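Local coordinates for protein AtxE2 (Asticcacaulis excentricus, PDB 5TXE) that hydrolyses the isopeptide bond of the lasso peptides astexin-2 and astexin-3, recognising their knotted loop and turning them into linear peptides, at residues Ala35-Ile49 against Asp389-Lys401. The protein carries 1 engineered substitution. Numbering follows the deposited sequence.
Sequences APPVTPEVLVRLADI and DPNPDLSRYRLPK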
loop_
_atom_site.group_PDB
_atom_site.type_symbol
_atom_site.label_atom_id
_atom_site.label_comp_id
_atom_site.label_asym_id
_atom_site.label_seq_id
_atom_site.Cartn_x
_atom_site.Cartn_y
_atom_site.Cartn_z
ATOM N N ALA A 35 26.469 3.062 18.871
ATOM C CA ALA A 35 25.106 3.504 18.367
ATOM C C ALA A 35 24.147 2.300 18.244
ATOM O O ALA A 35 24.484 1.290 17.632
ATOM C CB ALA A 35 25.188 4.259 17.047
ATOM N N PRO A 36 22.970 2.404 18.869
ATOM C CA PRO A 36 22.142 1.219 18.945
ATOM C C PRO A 36 21.582 0.741 17.578
ATOM O O PRO A 36 21.427 1.505 16.631
ATOM C CB PRO A 36 21.011 1.644 19.908
ATOM C CG PRO A 36 20.908 3.115 19.718
ATOM C CD PRO A 36 22.323 3.580 19.484
ATOM N N PRO A 37 21.294 -0.540 17.494
ATOM C CA PRO A 37 20.850 -1.148 16.286
ATOM C C PRO A 37 19.329 -0.864 16.068
ATOM O O PRO A 37 18.611 -0.570 17.015
ATOM C CB PRO A 37 21.148 -2.612 16.572
ATOM C CG PRO A 37 20.797 -2.751 18.030
ATOM C CD PRO A 37 21.162 -1.447 18.654
ATOM N N VAL A 38 18.861 -0.915 14.819
ATOM C CA VAL A 38 17.437 -0.882 14.535
ATOM C C VAL A 38 16.871 -2.269 14.671
ATOM O O VAL A 38 17.203 -3.180 13.873
ATOM C CB VAL A 38 17.162 -0.390 13.134
ATOM C CG1 VAL A 38 15.664 -0.379 12.859
ATOM C CG2 VAL A 38 17.691 1.020 12.981
ATOM N N THR A 39 16.066 -2.441 15.719
ATOM C CA THR A 39 15.461 -3.731 16.059
ATOM C C THR A 39 13.989 -3.769 15.673
ATOM O O THR A 39 13.409 -2.745 15.279
ATOM C CB THR A 39 15.543 -3.973 17.546
ATOM O OG1 THR A 39 14.820 -2.946 18.192
ATOM C CG2 THR A 39 17.015 -3.964 18.021
ATOM N N PRO A 40 13.373 -4.959 15.739
ATOM C CA PRO A 40 11.923 -4.967 15.460
ATOM C C PRO A 40 11.110 -4.044 16.379
ATOM O O PRO A 40 10.179 -3.438 15.934
ATOM C CB PRO A 40 11.532 -6.417 15.707
ATOM C CG PRO A 40 12.796 -7.180 15.436
ATOM C CD PRO A 40 13.870 -6.314 16.019
ATOM N N GLU A 41 11.524 -3.912 17.630
ATOM C CA GLU A 41 10.899 -2.999 18.632
ATOM C C GLU A 41 10.991 -1.536 18.189
ATOM O O GLU A 41 10.055 -0.782 18.353
ATOM C CB GLU A 41 11.509 -3.231 20.057
ATOM C CG GLU A 41 11.065 -4.555 20.776
ATOM C CD GLU A 41 11.669 -5.871 20.183
ATOM O OE1 GLU A 41 12.777 -5.842 19.517
ATOM O OE2 GLU A 41 11.026 -6.976 20.353
ATOM N N VAL A 42 12.108 -1.159 17.573
ATOM C CA VAL A 42 12.273 0.192 17.066
ATOM C C VAL A 42 11.410 0.385 15.817
ATOM O O VAL A 42 10.688 1.361 15.708
ATOM C CB VAL A 42 13.772 0.505 16.767
ATOM C CG1 VAL A 42 13.947 1.910 16.184
ATOM C CG2 VAL A 42 14.593 0.387 18.050
ATOM N N LEU A 43 11.469 -0.574 14.892
ATOM C CA LEU A 43 10.777 -0.440 13.612
ATOM C C LEU A 43 9.264 -0.338 13.777
ATOM O O LEU A 43 8.606 0.503 13.169
ATOM C CB LEU A 43 11.113 -1.630 12.727
ATOM C CG LEU A 43 10.467 -1.663 11.356
ATOM C CD1 LEU A 43 10.928 -0.444 10.558
ATOM C CD2 LEU A 43 10.804 -2.953 10.609
ATOM N N VAL A 44 8.690 -1.196 14.605
ATOM C CA VAL A 44 7.251 -1.190 14.726
ATOM C C VAL A 44 6.756 0.126 15.335
ATOM O O VAL A 44 5.630 0.545 15.064
ATOM C CB VAL A 44 6.726 -2.412 15.512
ATOM C CG1 VAL A 44 7.042 -2.303 16.993
ATOM C CG2 VAL A 44 5.204 -2.512 15.405
ATOM N N ARG A 45 7.597 0.808 16.112
ATOM C CA ARG A 45 7.190 2.076 16.702
ATOM C C ARG A 45 7.469 3.319 15.842
ATOM O O ARG A 45 7.180 4.421 16.280
ATOM C CB ARG A 45 7.901 2.246 18.035
ATOM C CG ARG A 45 7.461 1.275 19.123
ATOM C CD ARG A 45 8.313 1.480 20.369
ATOM N NE ARG A 45 7.766 0.811 21.533
ATOM C CZ ARG A 45 7.963 -0.453 21.823
ATOM N NH1 ARG A 45 8.681 -1.227 21.022
ATOM N NH2 ARG A 45 7.445 -0.952 22.928
ATOM N N LEU A 46 8.082 3.173 14.673
ATOM C CA LEU A 46 8.314 4.380 13.789
ATOM C C LEU A 46 6.996 4.893 13.281
ATOM O O LEU A 46 6.226 4.148 12.647
ATOM C CB LEU A 46 9.244 4.052 12.634
ATOM C CG LEU A 46 10.692 3.711 13.031
ATOM C CD1 LEU A 46 11.534 3.248 11.851
ATOM C CD2 LEU A 46 11.369 4.900 13.685
ATOM N N ALA A 47 6.694 6.150 13.603
ATOM C CA ALA A 47 5.430 6.754 13.274
ATOM C C ALA A 47 5.282 6.937 11.780
ATOM O O ALA A 47 6.274 6.811 11.047
ATOM C CB ALA A 47 5.328 8.093 13.953
ATOM N N ASP A 48 4.041 7.150 11.354
ATOM C CA ASP A 48 3.697 7.299 9.949
ATOM C C ASP A 48 2.638 8.407 9.785
ATOM O O ASP A 48 2.036 8.881 10.762
ATOM C CB ASP A 48 3.206 5.968 9.344
ATOM C CG ASP A 48 3.629 5.785 7.825
ATOM O OD1 ASP A 48 4.259 6.703 7.173
ATOM O OD2 ASP A 48 3.295 4.704 7.263
ATOM N N ILE A 49 2.475 8.846 8.544
ATOM C CA ILE A 49 1.505 9.855 8.167
ATOM C C ILE A 49 0.744 9.361 6.964
ATOM O O ILE A 49 1.350 9.045 5.931
ATOM C CB ILE A 49 2.226 11.156 7.765
ATOM C CG1 ILE A 49 2.971 11.736 8.958
ATOM C CG2 ILE A 49 1.229 12.161 7.236
ATOM C CD1 ILE A 49 4.023 12.771 8.591
ATOM N N ASP A 389 9.391 16.024 11.108
ATOM C CA ASP A 389 9.697 14.606 11.115
ATOM C C ASP A 389 9.152 14.018 12.404
ATOM O O ASP A 389 9.646 14.356 13.465
ATOM C CB ASP A 389 11.173 14.354 10.989
ATOM C CG ASP A 389 11.493 12.861 10.697
ATOM O OD1 ASP A 389 10.620 11.986 10.977
ATOM O OD2 ASP A 389 12.609 12.568 10.198
ATOM N N PRO A 390 8.111 13.147 12.315
ATOM C CA PRO A 390 7.521 12.620 13.525
ATOM C C PRO A 390 8.440 11.593 14.149
ATOM O O PRO A 390 8.134 11.131 15.223
ATOM C CB PRO A 390 6.209 11.968 13.032
ATOM C CG PRO A 390 6.515 11.535 11.653
ATOM C CD PRO A 390 7.502 12.546 11.110
ATOM N N ASN A 391 9.519 11.185 13.489
ATOM C CA ASN A 391 10.480 10.323 14.132
ATOM C C ASN A 391 11.812 11.060 14.541
ATOM O O ASN A 391 12.107 12.102 14.029
ATOM C CB ASN A 391 10.722 9.129 13.220
ATOM C CG ASN A 391 9.495 8.219 13.132
ATOM O OD1 ASN A 391 9.048 7.666 14.144
ATOM N ND2 ASN A 391 8.930 8.087 11.949
ATOM N N PRO A 392 12.586 10.529 15.518
ATOM C CA PRO A 392 13.913 11.171 15.635
ATOM C C PRO A 392 14.657 10.839 14.392
ATOM O O PRO A 392 14.193 9.988 13.598
ATOM C CB PRO A 392 14.581 10.445 16.798
ATOM C CG PRO A 392 13.854 9.144 16.950
ATOM C CD PRO A 392 12.422 9.412 16.491
ATOM N N ASP A 393 15.787 11.512 14.241
ATOM C CA ASP A 393 16.777 11.218 13.200
ATOM C C ASP A 393 17.350 9.777 13.356
ATOM O O ASP A 393 17.927 9.393 14.370
ATOM C CB ASP A 393 17.909 12.265 13.286
ATOM C CG ASP A 393 18.708 12.410 11.993
ATOM O OD1 ASP A 393 18.982 11.412 11.294
ATOM O OD2 ASP A 393 19.088 13.554 11.688
ATOM N N LEU A 394 17.233 8.985 12.317
ATOM C CA LEU A 394 17.694 7.621 12.408
ATOM C C LEU A 394 19.209 7.459 12.332
ATOM O O LEU A 394 19.701 6.336 12.524
ATOM C CB LEU A 394 17.044 6.784 11.301
ATOM C CG LEU A 394 15.561 6.545 11.476
ATOM C CD1 LEU A 394 15.086 5.697 10.321
ATOM C CD2 LEU A 394 15.322 5.852 12.800
ATOM N N SER A 395 19.962 8.520 12.017
ATOM C CA SER A 395 21.437 8.443 12.177
ATOM C C SER A 395 21.846 8.292 13.672
ATOM O O SER A 395 22.975 7.890 13.937
ATOM C CB SER A 395 22.188 9.595 11.479
ATOM O OG SER A 395 21.774 10.856 11.971
ATOM N N ARG A 396 20.936 8.568 14.626
ATOM C CA ARG A 396 21.060 8.011 16.016
ATOM C C ARG A 396 21.266 6.476 16.128
ATOM O O ARG A 396 21.764 5.992 17.123
ATOM C CB ARG A 396 19.828 8.360 16.828
ATOM C CG ARG A 396 19.788 9.848 17.066
ATOM C CD ARG A 396 18.681 10.322 17.991
ATOM N NE ARG A 396 18.209 11.634 17.548
ATOM C CZ ARG A 396 17.125 12.228 18.026
ATOM N NH1 ARG A 396 16.404 11.619 18.966
ATOM N NH2 ARG A 396 16.759 13.419 17.558
ATOM N N TYR A 397 20.885 5.724 15.096
ATOM C CA TYR A 397 20.952 4.293 15.133
ATOM C C TYR A 397 22.073 3.896 14.199
ATOM O O TYR A 397 22.444 4.670 13.356
ATOM C CB TYR A 397 19.599 3.703 14.698
ATOM C CG TYR A 397 18.511 3.835 15.743
ATOM C CD1 TYR A 397 18.369 2.897 16.764
ATOM C CD2 TYR A 397 17.632 4.873 15.699
ATOM C CE1 TYR A 397 17.386 3.034 17.734
ATOM C CE2 TYR A 397 16.633 5.018 16.650
ATOM C CZ TYR A 397 16.516 4.109 17.666
ATOM O OH TYR A 397 15.508 4.296 18.597
ATOM N N ARG A 398 22.639 2.709 14.362
ATOM C CA ARG A 398 23.618 2.216 13.401
ATOM C C ARG A 398 22.851 1.599 12.252
ATOM O O ARG A 398 22.379 0.461 12.331
ATOM C CB ARG A 398 24.595 1.205 14.030
ATOM C CG ARG A 398 25.931 1.088 13.276
ATOM C CD ARG A 398 27.099 0.733 14.222
ATOM N NE ARG A 398 27.830 -0.550 14.048
ATOM C CZ ARG A 398 28.657 -0.822 13.034
ATOM N NH1 ARG A 398 28.789 0.042 12.022
ATOM N NH2 ARG A 398 29.315 -1.977 13.006
ATOM N N LEU A 399 22.755 2.360 11.181
ATOM C CA LEU A 399 21.993 1.990 10.046
ATOM C C LEU A 399 22.749 1.042 9.123
ATOM O O LEU A 399 23.915 1.181 8.919
ATOM C CB LEU A 399 21.576 3.211 9.272
ATOM C CG LEU A 399 20.649 4.157 9.996
ATOM C CD1 LEU A 399 20.342 5.322 9.071
ATOM C CD2 LEU A 399 19.347 3.516 10.392
ATOM N N PRO A 400 22.050 0.042 8.572
ATOM C CA PRO A 400 22.561 -0.768 7.484
ATOM C C PRO A 400 22.954 0.096 6.317
ATOM O O PRO A 400 22.498 1.254 6.191
ATOM C CB PRO A 400 21.345 -1.603 7.059
ATOM C CG PRO A 400 20.531 -1.716 8.283
ATOM C CD PRO A 400 20.709 -0.396 8.998
ATOM N N LYS A 401 23.786 -0.476 5.468
ATOM C CA LYS A 401 24.224 0.180 4.256
ATOM C C LYS A 401 23.221 -0.212 3.148
ATOM O O LYS A 401 22.880 -1.382 3.017
ATOM C CB LYS A 401 25.661 -0.283 3.948
ATOM C CG LYS A 401 26.287 0.300 2.673
ATOM C CD LYS A 401 27.594 -0.424 2.257
ATOM C CE LYS A 401 27.743 -0.656 0.741
ATOM N NZ LYS A 401 28.160 0.563 -0.003
#
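Asn391 grips the backbone of Ala47 with both ends of its amide. Ala47 N gives its hydrogen to Asn391 OD1 at 2.9 Å, in the carbonyl plane and on a lone pair. Asn391 ND2 returns a bond to Ala47 O at 3.1 Å; this oxygen lies close to the amide plane of Asn391, but the donor stands above the Ala47 carbonyl plane. Two bonds to one residue fix the rotation of the amide. Asp389 OD1 accepts from Asn391 N in an Asx turn, a second-shell bond that probably helps to place Asn391. A leucine in place of Asn391 would probably leave Ala47 N and Ala47 O without these mates and the two segments freer to shift. Leu46 CD2 lies beside the amide, 3.6 Å from Asn391 OD1. Toward Ile49, Pro390 CB meets Ala47 CB and Pro390 CG meets Ile49 CD1.

Tyr397 packs the other tight patch. Its CG is anti to the carbonyl carbon (chi1 -74°), and the ring reaches toward helix 40-44. Val42 CG1 makes an off-centre CH-pi contact, 4.1 Å from the ring centroid. Val38 CG2 fills the corner between Tyr397 CB, at 3.7 Å, and Leu399 CD2. Next to the ring, Arg398 N donates to Pro36 O at 2.8 Å.

The Ala35 end is looser and faces solvent. Ala35 CB lies 3.8 Å from Arg396 O, and the ends of Arg396 and Arg398 lead away. Strand 69-78 backs Ala47 and Pro390, and helix 643-662 meets Pro40 and Leu43. The contact lies away from the catalytic residues. It joins the N-terminal segment to the linker between the last propeller blade and the hydrolase domain, in keeping with the two-domain fold of the prolyl oligopeptidase family.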